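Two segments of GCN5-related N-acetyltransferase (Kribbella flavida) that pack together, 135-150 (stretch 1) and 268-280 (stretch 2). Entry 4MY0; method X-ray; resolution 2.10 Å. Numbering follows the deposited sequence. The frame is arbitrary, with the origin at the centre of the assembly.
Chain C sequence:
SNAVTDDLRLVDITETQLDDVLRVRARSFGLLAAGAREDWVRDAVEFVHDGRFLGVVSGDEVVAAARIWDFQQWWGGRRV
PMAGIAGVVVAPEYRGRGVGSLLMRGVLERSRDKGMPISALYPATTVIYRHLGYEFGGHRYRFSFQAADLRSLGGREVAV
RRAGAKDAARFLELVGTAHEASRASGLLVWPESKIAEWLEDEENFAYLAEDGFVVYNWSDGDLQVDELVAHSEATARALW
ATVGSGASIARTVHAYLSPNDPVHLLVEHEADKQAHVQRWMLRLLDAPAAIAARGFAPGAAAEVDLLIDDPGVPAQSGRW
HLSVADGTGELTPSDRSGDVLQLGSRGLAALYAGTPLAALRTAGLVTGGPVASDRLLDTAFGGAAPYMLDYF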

# COMPACT_ATOMS: atom_id res chain seq x y z
N GLU C 135 -28.51 7.89 21.13
CA GLU C 135 -28.59 7.08 19.92
C GLU C 135 -28.06 7.89 18.74
O GLU C 135 -28.06 9.13 18.81
CB GLU C 135 -30.03 6.61 19.65
CG GLU C 135 -30.14 5.47 18.59
CD GLU C 135 -29.04 4.41 18.75
OE1 GLU C 135 -28.02 4.49 18.01
OE2 GLU C 135 -29.19 3.52 19.62
N PHE C 136 -27.60 7.21 17.69
CA PHE C 136 -27.17 7.91 16.47
C PHE C 136 -28.26 8.83 15.95
O PHE C 136 -29.44 8.45 15.88
CB PHE C 136 -26.71 6.93 15.39
CG PHE C 136 -25.38 6.30 15.69
CD1 PHE C 136 -24.27 7.09 16.01
CD2 PHE C 136 -25.23 4.92 15.71
CE1 PHE C 136 -23.03 6.52 16.30
CE2 PHE C 136 -23.99 4.34 16.00
CZ PHE C 136 -22.89 5.14 16.29
N GLY C 137 -27.86 10.06 15.61
CA GLY C 137 -28.80 11.09 15.23
C GLY C 137 -28.48 11.72 13.89
O GLY C 137 -29.34 12.38 13.30
N GLY C 138 -27.26 11.55 13.40
CA GLY C 138 -26.87 12.17 12.14
C GLY C 138 -25.45 11.85 11.72
O GLY C 138 -24.77 11.08 12.38
N HIS C 139 -25.00 12.47 10.63
CA HIS C 139 -23.73 12.09 10.01
C HIS C 139 -22.79 13.27 9.82
O HIS C 139 -23.20 14.43 9.94
CB HIS C 139 -23.99 11.43 8.66
CG HIS C 139 -24.79 10.16 8.74
ND1 HIS C 139 -26.17 10.14 8.80
CD2 HIS C 139 -24.40 8.86 8.77
CE1 HIS C 139 -26.59 8.89 8.86
NE2 HIS C 139 -25.54 8.09 8.85
N ARG C 140 -21.53 12.97 9.53
CA ARG C 140 -20.59 13.96 9.05
C ARG C 140 -19.95 13.33 7.82
O ARG C 140 -19.40 12.23 7.91
CB ARG C 140 -19.54 14.26 10.11
CG ARG C 140 -18.49 15.30 9.70
CD ARG C 140 -17.41 15.35 10.77
NE ARG C 140 -16.41 16.39 10.53
CZ ARG C 140 -15.09 16.18 10.56
NH1 ARG C 140 -14.26 17.19 10.34
NH2 ARG C 140 -14.61 14.96 10.81
N TYR C 141 -20.07 13.99 6.68
CA TYR C 141 -19.62 13.41 5.41
C TYR C 141 -18.40 14.14 4.89
O TYR C 141 -18.34 15.37 4.95
CB TYR C 141 -20.70 13.56 4.33
CG TYR C 141 -22.03 12.90 4.61
CD1 TYR C 141 -22.30 11.61 4.17
CD2 TYR C 141 -23.04 13.59 5.27
CE1 TYR C 141 -23.53 11.01 4.40
CE2 TYR C 141 -24.27 13.00 5.52
CZ TYR C 141 -24.51 11.72 5.08
OH TYR C 141 -25.75 11.15 5.33
N ARG C 142 -17.43 13.40 4.36
CA ARG C 142 -16.33 14.02 3.63
C ARG C 142 -16.28 13.49 2.21
O ARG C 142 -16.19 12.29 2.00
CB ARG C 142 -14.96 13.83 4.32
CG ARG C 142 -13.89 14.85 3.81
CD ARG C 142 -12.45 14.45 4.16
NE ARG C 142 -12.01 13.26 3.44
CZ ARG C 142 -10.75 12.83 3.41
NH1 ARG C 142 -9.81 13.50 4.06
NH2 ARG C 142 -10.43 11.73 2.73
N PHE C 143 -16.35 14.39 1.23
CA PHE C 143 -16.26 13.98 -0.17
C PHE C 143 -14.98 14.53 -0.80
O PHE C 143 -14.42 15.52 -0.31
CB PHE C 143 -17.49 14.44 -0.95
CG PHE C 143 -18.76 13.75 -0.51
CD1 PHE C 143 -19.01 12.43 -0.88
CD2 PHE C 143 -19.69 14.41 0.28
CE1 PHE C 143 -20.18 11.78 -0.46
CE2 PHE C 143 -20.86 13.77 0.70
CZ PHE C 143 -21.10 12.46 0.33
N SER C 144 -14.51 13.89 -1.87
CA SER C 144 -13.27 14.33 -2.50
C SER C 144 -13.49 14.66 -3.97
O SER C 144 -14.01 13.83 -4.72
CB SER C 144 -12.17 13.26 -2.35
OG SER C 144 -12.01 12.89 -0.99
N PHE C 145 -13.09 15.86 -4.36
CA PHE C 145 -13.26 16.31 -5.74
C PHE C 145 -11.91 16.55 -6.40
O PHE C 145 -10.88 16.67 -5.72
CB PHE C 145 -14.08 17.61 -5.76
CG PHE C 145 -15.41 17.49 -5.06
CD1 PHE C 145 -16.54 17.10 -5.76
CD2 PHE C 145 -15.53 17.74 -3.69
CE1 PHE C 145 -17.77 16.97 -5.12
CE2 PHE C 145 -16.76 17.62 -3.03
CZ PHE C 145 -17.88 17.22 -3.75
N GLN C 146 -11.91 16.64 -7.73
CA GLN C 146 -10.70 17.03 -8.46
C GLN C 146 -10.60 18.55 -8.42
O GLN C 146 -11.55 19.26 -8.78
CB GLN C 146 -10.76 16.54 -9.91
CG GLN C 146 -11.19 15.09 -10.06
CD GLN C 146 -11.19 14.62 -11.52
OE1 GLN C 146 -10.53 15.21 -12.38
NE2 GLN C 146 -11.93 13.55 -11.79
N ALA C 147 -9.45 19.06 -7.98
CA ALA C 147 -9.28 20.52 -7.90
C ALA C 147 -9.44 21.22 -9.25
O ALA C 147 -9.99 22.32 -9.32
CB ALA C 147 -7.93 20.85 -7.26
N ALA C 148 -8.95 20.60 -10.33
CA ALA C 148 -8.99 21.26 -11.64
C ALA C 148 -10.43 21.48 -12.09
O ALA C 148 -10.74 22.39 -12.86
CB ALA C 148 -8.23 20.44 -12.69
N ASP C 149 -11.32 20.62 -11.61
CA ASP C 149 -12.74 20.70 -11.92
C ASP C 149 -13.37 21.93 -11.23
O ASP C 149 -14.11 22.70 -11.85
CB ASP C 149 -13.41 19.41 -11.44
CG ASP C 149 -14.82 19.25 -11.96
OD1 ASP C 149 -15.39 20.21 -12.53
OD2 ASP C 149 -15.37 18.13 -11.78
N LEU C 150 -13.06 22.10 -9.95
CA LEU C 150 -13.54 23.24 -9.18
C LEU C 150 -13.03 24.55 -9.76
O LEU C 150 -13.73 25.57 -9.78
CB LEU C 150 -13.06 23.09 -7.74
CG LEU C 150 -13.61 21.86 -7.03
CD1 LEU C 150 -13.13 21.82 -5.59
CD2 LEU C 150 -15.12 21.86 -7.07
N GLU C 268 -18.25 18.84 -12.90
CA GLU C 268 -18.28 17.86 -13.97
C GLU C 268 -18.04 16.44 -13.46
O GLU C 268 -18.83 15.53 -13.71
CB GLU C 268 -17.26 18.20 -15.06
CG GLU C 268 -17.01 17.04 -16.03
CD GLU C 268 -16.08 17.41 -17.18
OE1 GLU C 268 -15.56 16.47 -17.84
OE2 GLU C 268 -15.89 18.62 -17.43
N HIS C 269 -16.93 16.24 -12.75
CA HIS C 269 -16.59 14.91 -12.27
C HIS C 269 -17.19 14.71 -10.89
O HIS C 269 -17.04 15.56 -10.01
CB HIS C 269 -15.07 14.75 -12.24
CG HIS C 269 -14.43 14.96 -13.57
ND1 HIS C 269 -14.23 13.94 -14.48
CD2 HIS C 269 -13.96 16.09 -14.17
CE1 HIS C 269 -13.66 14.42 -15.57
NE2 HIS C 269 -13.50 15.72 -15.41
N GLU C 270 -17.91 13.61 -10.70
CA GLU C 270 -18.58 13.43 -9.43
C GLU C 270 -17.55 13.08 -8.36
O GLU C 270 -16.43 12.67 -8.68
CB GLU C 270 -19.73 12.41 -9.51
CG GLU C 270 -19.34 10.94 -9.45
CD GLU C 270 -20.56 10.01 -9.43
OE1 GLU C 270 -21.05 9.69 -8.32
OE2 GLU C 270 -21.02 9.60 -10.52
N ALA C 271 -17.91 13.30 -7.10
CA ALA C 271 -17.01 13.04 -5.98
C ALA C 271 -16.50 11.60 -6.05
O ALA C 271 -17.18 10.73 -6.61
CB ALA C 271 -17.74 13.28 -4.68
N ASP C 272 -15.30 11.35 -5.52
CA ASP C 272 -14.75 10.00 -5.51
C ASP C 272 -15.78 9.07 -4.83
O ASP C 272 -16.48 9.50 -3.90
CB ASP C 272 -13.44 10.00 -4.72
CG ASP C 272 -12.61 8.73 -4.92
OD1 ASP C 272 -11.38 8.87 -5.10
OD2 ASP C 272 -13.16 7.60 -4.85
N LYS C 273 -15.90 7.84 -5.32
CA LYS C 273 -16.78 6.84 -4.73
C LYS C 273 -16.43 6.69 -3.24
O LYS C 273 -17.31 6.56 -2.38
CB LYS C 273 -16.61 5.50 -5.48
CG LYS C 273 -17.40 4.33 -4.89
CD LYS C 273 -17.44 3.11 -5.84
CE LYS C 273 -16.13 2.32 -5.83
NZ LYS C 273 -16.21 1.10 -6.70
N GLN C 274 -15.13 6.72 -2.94
CA GLN C 274 -14.64 6.53 -1.58
C GLN C 274 -14.85 7.80 -0.77
O GLN C 274 -14.24 8.83 -1.06
CB GLN C 274 -13.16 6.12 -1.61
CG GLN C 274 -12.97 4.81 -2.36
CD GLN C 274 -11.59 4.22 -2.19
OE1 GLN C 274 -10.70 4.83 -1.59
NE2 GLN C 274 -11.39 3.01 -2.70
N ALA C 275 -15.72 7.72 0.22
CA ALA C 275 -16.05 8.87 1.06
C ALA C 275 -15.93 8.49 2.53
O ALA C 275 -15.83 7.31 2.87
CB ALA C 275 -17.46 9.36 0.77
N HIS C 276 -15.94 9.51 3.39
CA HIS C 276 -15.94 9.28 4.83
C HIS C 276 -17.35 9.56 5.32
O HIS C 276 -17.93 10.59 4.96
CB HIS C 276 -14.98 10.24 5.55
CG HIS C 276 -13.54 9.93 5.33
ND1 HIS C 276 -12.53 10.70 5.86
CD2 HIS C 276 -12.93 8.93 4.65
CE1 HIS C 276 -11.36 10.19 5.52
NE2 HIS C 276 -11.58 9.11 4.78
N VAL C 277 -17.89 8.64 6.11
CA VAL C 277 -19.19 8.81 6.71
C VAL C 277 -19.02 8.50 8.20
O VAL C 277 -18.74 7.35 8.54
CB VAL C 277 -20.24 7.87 6.07
CG1 VAL C 277 -21.62 8.10 6.67
CG2 VAL C 277 -20.29 8.07 4.55
N GLN C 278 -19.11 9.52 9.05
CA GLN C 278 -19.02 9.33 10.51
C GLN C 278 -20.40 9.58 11.08
O GLN C 278 -21.21 10.23 10.43
CB GLN C 278 -18.05 10.33 11.16
CG GLN C 278 -16.59 10.13 10.76
CD GLN C 278 -15.71 11.27 11.22
OE1 GLN C 278 -15.89 12.41 10.79
NE2 GLN C 278 -14.76 10.98 12.10
N ARG C 279 -20.69 9.04 12.26
CA ARG C 279 -21.99 9.28 12.90
C ARG C 279 -21.82 9.95 14.24
O ARG C 279 -20.85 9.71 14.94
CB ARG C 279 -22.75 7.96 13.08
CG ARG C 279 -23.06 7.28 11.77
CD ARG C 279 -23.41 5.80 11.91
NE ARG C 279 -23.52 5.23 10.57
CZ ARG C 279 -22.48 4.88 9.82
NH1 ARG C 279 -22.69 4.39 8.60
NH2 ARG C 279 -21.24 5.00 10.28
N TRP C 280 -22.78 10.80 14.62
CA TRP C 280 -22.78 11.33 15.97
C TRP C 280 -24.09 10.98 16.67
O TRP C 280 -25.11 10.75 16.02
CB TRP C 280 -22.54 12.85 15.98
CG TRP C 280 -23.32 13.59 14.94
CD1 TRP C 280 -22.88 13.94 13.69
CD2 TRP C 280 -24.65 14.10 15.06
NE1 TRP C 280 -23.87 14.64 13.03
CE2 TRP C 280 -24.97 14.76 13.85
CE3 TRP C 280 -25.61 14.09 16.09
CZ2 TRP C 280 -26.22 15.38 13.63
CZ3 TRP C 280 -26.84 14.71 15.87
CH2 TRP C 280 -27.14 15.34 14.65
O HOH W 1 -25.63 5.50 9.00
O HOH W 2 -16.49 12.40 7.98
O HOH W 3 -15.35 11.13 -1.87
O HOH W 4 -11.58 10.10 -1.05
O HOH W 5 -14.65 16.54 -9.05

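Where two β-strands pair, the backbone fixes the register and the side chains must find room around it, a large one often settling where its neighbour has none. The antiparallel pairing of 135-146 with 274-280, from segments more than a hundred residues apart, illustrates the principle; the whole contact buries 1228 Å², both sides summed. In its middle the ladder is regular: R140 N donates to Q278 O and R142 N to H276 O, both at 2.9 Å, while Q278 N and H276 N return bonds to R140 O (3.0 Å) and R142 O (3.1 Å).

The clearest bump and hollow lie at one end. The buried indole of W280, the residue most covered by the other stretch, lies over the bare backbone of G137 and G138, with G138 CA 3.9 Å from the centroid of its six-membered ring. Glycine makes this possible: an ideal CB on G138 would fall 2.3 Å from W280 CZ2, a clash. W280 NE1 adds a weak hydrogen bond to H139 O (3.2 Å).

Beyond W280, on the same face, long polar side chains, partly exposed, lie against one another. R140 NH2 donates to Q278 OE1 (2.9 Å), and the R142 guanidinium stacks flat on the H276 ring, planes 10° apart. The other face carries H139, Y141, V277 and R279. Here R279 CD sits over the F136 ring, its methylene suited to an aromatic face, and water 1 links H139 NE2 and R279 NE, each at 2.6 Å.

Where the ladder ends, small buried residues leave room for large buried rings. The methyl of A271 meets both F143 (CB to CB, 3.9 Å) and F145 (A271 CB to F145 CE1, 3.7 Å), while A275 CB approaches F143 CD1 at 3.8 Å. Water 3 fills a gap in direct pairing, joining S144 N to D272 O and Q274 O. Finally, the D149 carboxylate receives two backbone amides, E268 N at OD1 (3.2 Å) and H269 N at OD2 (2.6 Å), anchoring the loop.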